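Local coordinates for calcium homeostasis modulator protein 5 (Homo sapiens, PDB 7D60), which assembles into undecameric, cone-shaped large-pore channels of the membrane, whose gating and ion conductance are likely regulated by membrane lipids, at residues A[263-267]-A[280-284]. Residues are numbered along the deposited sequence; the frame is centred on the assembly and turned at random.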
# COMPACT_ATOMS: atom_id res chain seq x y z
N GLU A 263 -26.65 -57.64 -3.34
CA GLU A 263 -27.79 -57.27 -4.16
C GLU A 263 -29.04 -57.03 -3.34
O GLU A 263 -29.91 -56.26 -3.76
CB GLU A 263 -28.06 -58.34 -5.21
CG GLU A 263 -26.90 -58.62 -6.15
CD GLU A 263 -26.46 -57.39 -6.94
OE1 GLU A 263 -27.18 -56.99 -7.87
OE2 GLU A 263 -25.37 -56.85 -6.64
N ALA A 264 -29.16 -57.66 -2.17
CA ALA A 264 -30.32 -57.44 -1.33
C ALA A 264 -30.26 -56.10 -0.62
O ALA A 264 -31.31 -55.52 -0.31
CB ALA A 264 -30.45 -58.56 -0.30
N ALA A 265 -29.07 -55.58 -0.37
CA ALA A 265 -28.91 -54.29 0.27
C ALA A 265 -28.98 -53.12 -0.70
O ALA A 265 -28.81 -51.97 -0.27
CB ALA A 265 -27.58 -54.23 1.02
N SER A 266 -29.23 -53.38 -1.98
CA SER A 266 -29.31 -52.33 -3.00
C SER A 266 -30.72 -52.15 -3.54
O SER A 266 -30.89 -51.52 -4.58
CB SER A 266 -28.35 -52.64 -4.14
OG SER A 266 -27.02 -52.32 -3.79
N GLU A 267 -31.73 -52.67 -2.86
CA GLU A 267 -33.09 -52.57 -3.35
C GLU A 267 -33.68 -51.20 -3.02
O GLU A 267 -33.02 -50.31 -2.48
CB GLU A 267 -33.95 -53.69 -2.77
CG GLU A 267 -33.60 -55.04 -3.31
CD GLU A 267 -34.49 -56.13 -2.77
OE1 GLU A 267 -35.44 -55.80 -2.03
OE2 GLU A 267 -34.25 -57.31 -3.08
N THR A 280 -32.77 -49.65 3.61
CA THR A 280 -32.81 -51.04 3.19
C THR A 280 -31.62 -51.83 3.71
O THR A 280 -31.66 -53.06 3.72
CB THR A 280 -32.88 -51.14 1.67
OG1 THR A 280 -32.91 -52.52 1.28
CG2 THR A 280 -31.71 -50.46 1.04
N LEU A 281 -30.57 -51.15 4.16
CA LEU A 281 -29.48 -51.82 4.87
C LEU A 281 -29.85 -52.09 6.32
O LEU A 281 -29.38 -53.07 6.90
CB LEU A 281 -28.22 -50.97 4.79
CG LEU A 281 -26.91 -51.61 5.20
CD1 LEU A 281 -26.71 -52.89 4.44
CD2 LEU A 281 -25.78 -50.66 4.92
N HIS A 282 -30.68 -51.23 6.92
CA HIS A 282 -31.23 -51.51 8.24
C HIS A 282 -32.16 -52.71 8.20
O HIS A 282 -32.23 -53.48 9.16
CB HIS A 282 -31.96 -50.26 8.73
CG HIS A 282 -32.42 -50.32 10.16
ND1 HIS A 282 -33.27 -49.38 10.69
CD2 HIS A 282 -32.13 -51.18 11.16
CE1 HIS A 282 -33.50 -49.67 11.96
NE2 HIS A 282 -32.82 -50.76 12.27
N ARG A 283 -32.86 -52.91 7.09
CA ARG A 283 -33.85 -53.97 7.02
C ARG A 283 -33.22 -55.35 6.85
O ARG A 283 -33.68 -56.32 7.45
CB ARG A 283 -34.84 -53.69 5.89
CG ARG A 283 -36.01 -54.65 5.84
CD ARG A 283 -36.77 -54.50 4.55
NE ARG A 283 -35.90 -54.70 3.40
CZ ARG A 283 -36.06 -55.68 2.51
NH1 ARG A 283 -37.05 -56.54 2.65
NH2 ARG A 283 -35.22 -55.79 1.49
N VAL A 284 -32.16 -55.46 6.04
CA VAL A 284 -31.55 -56.77 5.83
C VAL A 284 -30.67 -57.20 7.00
O VAL A 284 -30.36 -58.39 7.12
CB VAL A 284 -30.73 -56.81 4.53
CG1 VAL A 284 -31.60 -56.41 3.36
CG2 VAL A 284 -29.52 -55.91 4.61
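Thr-280 lays its methyl against the backbone where helix 259-264 gives way to loop: Thr-280 CG2 stands 3.5 Å from Ala-265 O. The same Thr-280 CG2 lies 3.8 Å from Glu-267 O. Its hydroxyl leaves on another branch, OG1 anti to the backbone N (chi1 179°), and faces the carbonyl oxygen of Ala-264 at 3.8 Å, too far for a hydrogen bond. A beta-branched residue suits this place because its two branches reach the carbonyl oxygens of Ala-264, Ala-265 and Glu-267 from one short side chain.

One helical turn on, Val-284 also points at the loop. Its CG1 lies 3.8 Å from the Ala-264 carbonyl oxygen, while CG2 leans loosely toward CB of Ala-265. The small alanines let the two backbones come near, with the alpha carbons of Ala-265 and Leu-281 5.3 Å apart. Leu-281 reaches in with its CD1, 3.8 Å from CB of Ala-265; both residues are buried, and Phe-245 of a neighbouring subunit packs on both.

Arg-283 and Glu-267 close the polar side with a long salt bridge, NH2 to OE1 at 3.5 Å. The arginine chain folds at chi3 (57°), turning the guanidinium back toward the loop, whereas the glutamate is extended beyond CG and meets it nearly at a right angle. With the two planes 33° apart and OE1 oblique to the guanidinium, this is no flat two-pronged pairing. The Glu-267 side chain also packs on Lys-86, whose amine makes a salt bridge with Glu-263.

The contact thus packs the short C-terminal helix 280-287 against the end of helix 259-264 in what is inferred to be the cytoplasmic part, away from the lipid sites: a small helix-against-loop interface, apolar along one side and charged along the other, at a subunit junction of the CALHM channel.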